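Local coordinates for protein laminin subunit ALPHA-1 (Mus musculus, PDB 2JD4) that contributes to basement membranes as part of laminin-111, through C-terminal LG4-5 domains that bind metal ions and probably help anchor laminin to cell surfaces, at residues Ile60-His65 / Gly147-His152; Ile169-Val174 / Leu179-Pro184. The protein carries 4 engineered substitutions. All blocks are in the same frame, centred on the assembly; numbering follows the deposited sequence.

Interaction 1 of 2, residues Ile60-His65 / Gly147-His152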
# COMPACT_ATOMS: atom_id res chain seq x y z
N ILE A 60 9.03 1.34 -10.70
CA ILE A 60 10.22 0.73 -10.13
C ILE A 60 11.48 1.59 -10.35
O ILE A 60 12.28 1.77 -9.42
CB ILE A 60 10.41 -0.69 -10.68
CG1 ILE A 60 9.16 -1.53 -10.35
CG2 ILE A 60 11.67 -1.32 -10.09
CD1 ILE A 60 9.06 -2.88 -11.06
N TYR A 61 11.68 2.09 -11.57
CA TYR A 61 12.80 3.01 -11.84
C TYR A 61 12.49 3.93 -13.01
O TYR A 61 11.67 3.60 -13.88
CB TYR A 61 14.13 2.26 -12.07
CG TYR A 61 14.38 1.67 -13.45
CD1 TYR A 61 14.57 2.49 -14.56
CD2 TYR A 61 14.48 0.29 -13.62
CE1 TYR A 61 14.86 1.94 -15.81
CE2 TYR A 61 14.76 -0.26 -14.86
CZ TYR A 61 14.96 0.57 -15.95
OH TYR A 61 15.25 0.02 -17.18
N TYR A 62 13.13 5.10 -13.01
CA TYR A 62 12.93 6.10 -14.04
C TYR A 62 14.18 6.96 -14.26
O TYR A 62 14.87 7.33 -13.30
CB TYR A 62 11.76 6.99 -13.62
CG TYR A 62 11.49 8.21 -14.48
CD1 TYR A 62 10.78 8.10 -15.68
CD2 TYR A 62 11.91 9.47 -14.07
CE1 TYR A 62 10.50 9.23 -16.44
CE2 TYR A 62 11.63 10.61 -14.83
CZ TYR A 62 10.92 10.48 -16.01
OH TYR A 62 10.65 11.60 -16.75
N VAL A 63 14.47 7.26 -15.52
CA VAL A 63 15.59 8.13 -15.91
C VAL A 63 15.06 8.97 -17.06
O VAL A 63 14.26 8.49 -17.87
CB VAL A 63 16.84 7.34 -16.39
CG1 VAL A 63 17.48 6.62 -15.22
CG2 VAL A 63 16.46 6.36 -17.49
N ALA A 64 15.47 10.23 -17.14
CA ALA A 64 14.97 11.08 -18.20
C ALA A 64 15.79 12.33 -18.44
O ALA A 64 16.55 12.78 -17.57
CB ALA A 64 13.53 11.48 -17.91
N HIS A 65 15.62 12.89 -19.63
CA HIS A 65 16.31 14.11 -20.00
C HIS A 65 15.66 15.21 -19.18
O HIS A 65 14.54 15.05 -18.68
CB HIS A 65 16.14 14.36 -21.50
CG HIS A 65 16.92 15.52 -22.02
ND1 HIS A 65 16.57 16.83 -21.77
CD2 HIS A 65 18.06 15.56 -22.76
CE1 HIS A 65 17.45 17.63 -22.33
NE2 HIS A 65 18.37 16.89 -22.94
N GLY A 147 12.26 3.15 -7.12
CA GLY A 147 11.08 2.91 -6.31
C GLY A 147 9.96 3.92 -6.33
O GLY A 147 8.88 3.66 -5.79
N GLY A 148 10.21 5.09 -6.92
CA GLY A 148 9.19 6.12 -6.97
C GLY A 148 9.80 7.44 -7.43
O GLY A 148 10.95 7.47 -7.86
N LEU A 149 9.04 8.52 -7.33
CA LEU A 149 9.51 9.84 -7.75
C LEU A 149 9.28 10.88 -6.65
O LEU A 149 8.44 10.69 -5.76
CB LEU A 149 8.76 10.30 -9.01
CG LEU A 149 8.82 9.40 -10.25
CD1 LEU A 149 7.76 9.87 -11.27
CD2 LEU A 149 10.21 9.44 -10.85
N PRO A 150 10.03 11.99 -6.69
CA PRO A 150 9.90 13.06 -5.69
C PRO A 150 8.51 13.68 -5.83
O PRO A 150 7.92 13.67 -6.92
CB PRO A 150 11.00 14.05 -6.08
CG PRO A 150 11.99 13.20 -6.84
CD PRO A 150 11.12 12.29 -7.64
N SER A 151 7.99 14.22 -4.74
CA SER A 151 6.67 14.84 -4.73
C SER A 151 6.55 16.03 -5.69
O SER A 151 5.50 16.27 -6.28
CB SER A 151 6.32 15.29 -3.31
OG SER A 151 5.01 15.81 -3.25
N HIS A 152 7.64 16.77 -5.85
CA HIS A 152 7.64 17.94 -6.71
C HIS A 152 7.78 17.64 -8.21
O HIS A 152 7.52 18.52 -9.03
CB HIS A 152 8.77 18.89 -6.29
CG HIS A 152 10.14 18.29 -6.39
ND1 HIS A 152 10.71 17.94 -7.59
CD2 HIS A 152 11.05 17.99 -5.44
CE1 HIS A 152 11.91 17.44 -7.38
NE2 HIS A 152 12.15 17.46 -6.08

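Interaction 2 of 2, residues Ile169-Val174 / Leu179-Pro184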
# COMPACT_ATOMS: atom_id res chain seq x y z
N ILE A 169 13.31 -3.70 -2.50
CA ILE A 169 14.26 -3.81 -3.59
C ILE A 169 15.67 -3.99 -3.04
O ILE A 169 16.09 -3.26 -2.14
CB ILE A 169 14.22 -2.56 -4.50
CG1 ILE A 169 12.83 -2.39 -5.10
CG2 ILE A 169 15.23 -2.72 -5.63
CD1 ILE A 169 12.69 -1.16 -5.99
N GLY A 170 16.38 -4.98 -3.56
CA GLY A 170 17.73 -5.22 -3.10
C GLY A 170 18.72 -4.40 -3.89
O GLY A 170 18.48 -3.22 -4.18
N GLU A 171 19.83 -5.02 -4.26
CA GLU A 171 20.87 -4.33 -5.01
C GLU A 171 20.44 -4.12 -6.47
O GLU A 171 19.62 -4.86 -7.00
CB GLU A 171 22.17 -5.15 -4.97
CG GLU A 171 22.72 -5.43 -3.57
CD GLU A 171 22.92 -4.18 -2.74
OE1 GLU A 171 23.26 -3.12 -3.32
OE2 GLU A 171 22.77 -4.24 -1.50
N ILE A 172 21.01 -3.10 -7.10
CA ILE A 172 20.70 -2.79 -8.50
C ILE A 172 21.98 -2.45 -9.26
O ILE A 172 22.86 -1.76 -8.75
CB ILE A 172 19.68 -1.63 -8.60
CG1 ILE A 172 19.48 -1.24 -10.07
CG2 ILE A 172 20.15 -0.44 -7.77
CD1 ILE A 172 18.44 -0.13 -10.29
N MET A 173 22.07 -2.97 -10.48
CA MET A 173 23.22 -2.75 -11.34
C MET A 173 22.82 -2.06 -12.64
O MET A 173 21.75 -2.34 -13.18
CB MET A 173 23.87 -4.08 -11.71
CG MET A 173 24.41 -4.89 -10.56
SD MET A 173 24.99 -6.47 -11.20
CE MET A 173 26.01 -5.91 -12.57
N VAL A 174 23.68 -1.18 -13.13
CA VAL A 174 23.44 -0.48 -14.38
C VAL A 174 24.70 -0.70 -15.22
O VAL A 174 25.80 -0.35 -14.79
CB VAL A 174 23.21 1.03 -14.17
CG1 VAL A 174 23.11 1.73 -15.51
CG2 VAL A 174 21.92 1.26 -13.39
N LEU A 179 25.19 -0.05 -8.11
CA LEU A 179 25.00 1.30 -7.57
C LEU A 179 25.04 1.28 -6.04
O LEU A 179 24.57 0.34 -5.40
CB LEU A 179 23.66 1.87 -8.05
CG LEU A 179 23.63 2.81 -9.27
CD1 LEU A 179 24.60 2.34 -10.34
CD2 LEU A 179 22.21 2.89 -9.82
N ASP A 180 25.63 2.32 -5.44
CA ASP A 180 25.69 2.36 -3.99
C ASP A 180 24.40 2.98 -3.47
O ASP A 180 24.28 4.19 -3.40
CB ASP A 180 26.89 3.20 -3.52
CG ASP A 180 27.31 2.87 -2.09
OD1 ASP A 180 26.42 2.64 -1.24
OD2 ASP A 180 28.53 2.84 -1.83
N LYS A 181 23.44 2.13 -3.11
CA LYS A 181 22.15 2.62 -2.61
C LYS A 181 22.28 3.28 -1.26
O LYS A 181 21.37 3.97 -0.82
CB LYS A 181 21.15 1.48 -2.52
CG LYS A 181 20.83 0.81 -3.84
CD LYS A 181 19.96 -0.40 -3.63
CE LYS A 181 18.58 -0.01 -3.13
NZ LYS A 181 17.88 -1.19 -2.53
N ASP A 182 23.42 3.06 -0.60
CA ASP A 182 23.67 3.63 0.72
C ASP A 182 24.08 5.10 0.65
O ASP A 182 24.11 5.78 1.67
CB ASP A 182 24.77 2.85 1.44
CG ASP A 182 24.37 1.42 1.74
OD1 ASP A 182 23.32 1.23 2.39
OD2 ASP A 182 25.10 0.50 1.32
N ARG A 183 24.39 5.58 -0.56
CA ARG A 183 24.79 6.96 -0.73
C ARG A 183 23.94 7.73 -1.75
O ARG A 183 24.44 8.23 -2.76
CB ARG A 183 26.27 7.03 -1.12
CG ARG A 183 27.18 6.50 -0.03
CD ARG A 183 28.62 6.95 -0.21
NE ARG A 183 29.24 6.40 -1.41
CZ ARG A 183 30.50 6.62 -1.76
NH1 ARG A 183 31.27 7.38 -1.00
NH2 ARG A 183 30.99 6.08 -2.87
N PRO A 184 22.63 7.82 -1.49
CA PRO A 184 21.71 8.53 -2.39
C PRO A 184 21.89 10.04 -2.36
O PRO A 184 22.33 10.60 -1.36
CB PRO A 184 20.34 8.10 -1.87
CG PRO A 184 20.57 7.97 -0.40
CD PRO A 184 21.90 7.24 -0.35
O HOH W 1 22.72 -1.58 -5.51
O HOH W 2 24.25 -0.54 -2.09

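Interaction 1 of 2, residues Ile60-His65 / Gly147-His152
Two first torsions set Tyr62 and Leu149 against each other. In Tyr62, chi1 of 173° swings the ring beside the residue's own carbonyl carbon, with CG anti to the backbone N; in Leu149, chi1 of -57° leaves CG beside the backbone N and carries the isobutyl group to the strand. The two side chains cross at about a right angle, and a single methyl does the touching: Leu149 CD2 lies 3.6 Å from Tyr62 CD2. The same methyl spans the root of the ring, 4.0 Å from Tyr62 CB, and approaches the ring obliquely. The phenol oxygen at the far end of Tyr62 is hydrogen-bonded to Tyr153 OH, which fixes the far end of the side chain. The setting is one sheet of the laminin G beta-sandwich, where strand 58-64 runs between antiparallel neighbours 71-77 and 143-146. Just past the end of strand 143-146, Gly147 N still donates to Ile60 O over 2.7 Å. The N-H points almost straight at the oxygen (171°), although the donor sits well above the carbonyl plane. Gly147 has a positive phi, and its carbonyl oxygen accepts from Ser164 OG, as the chain leaves the sheet. On the opposite edge of strand 58-64, Ile60 and Tyr61 both pair with Leu74 in a classic beta bulge.

Interaction 2 of 2, residues Ile169-Val174 / Leu179-Pro184
Lys181 and Leu179 reach back to segment 169-174 through backbone bonds, water and apolar packing. Among the direct hydrogen bonds, Leu179 N donates to Ile172 O at 3.0 Å, with the donor nearly in line with the C=O bond (168°); it follows on from the antiparallel pairing of strands 167-174 and 177-178. The other is made by Lys181 NZ, which lies 2.7 Å from Gly170 O and approaches from above the carbonyl plane. A bend at chi3 (67°) in an otherwise extended chain directs the ammonium to this oxygen, and Ile169 O is also 2.8 Å from NZ. Two waters link the segments, both through Glu171 OE1. One accepts from Ile172 N at 2.8 Å and lies close to both Glu171 OE1 and Leu179 O; the second accepts from Lys181 N and donates to Glu171 OE1. Apolar contacts lie beneath: Ile172 CG2 rests 4.1 Å from Lys181 CD, the two side chains crossing nearly at right angles, while Val174 CG2 meets Leu179 CD2 at 3.9 Å. Ile172 also touches Val47 and Leu49, and Lys181 touches Leu32 and Leu146, so the contact closes over the interior between the two sheets of the laminin G sandwich. A methionine in place of Lys181 would probably leave Gly170 O without its donor and the buried end of the chain without a polar tether. The buried ammonium is bonded to Gly170 O with Ile169 O close by, and their dipoles probably ease its charge, with the Glu171 carboxylate nearby but not in contact.

Both interactions belong to the first of the two laminin G domains, and their centres are 15 Å apart. Interaction 1 lies in the sheet containing strands 58-64 and 143-146, whereas strand 167-174, which carries segment 169-174 of interaction 2, belongs to the facing sheet. They meet across the sandwich interior, where Ile60 CG2 packs on Ile169 CD1 at 4.2 Å. Leu146, the residue just before Gly147, adds a second tie by touching Ile169, Ile172 and Lys181. The bound magnesium ion, held by Asp70, Leu87, Thr137 and Asp139, is about 13 Å from the Tyr62 side chain; His65, at the end of the same segment, touches the metal ligand Asp70.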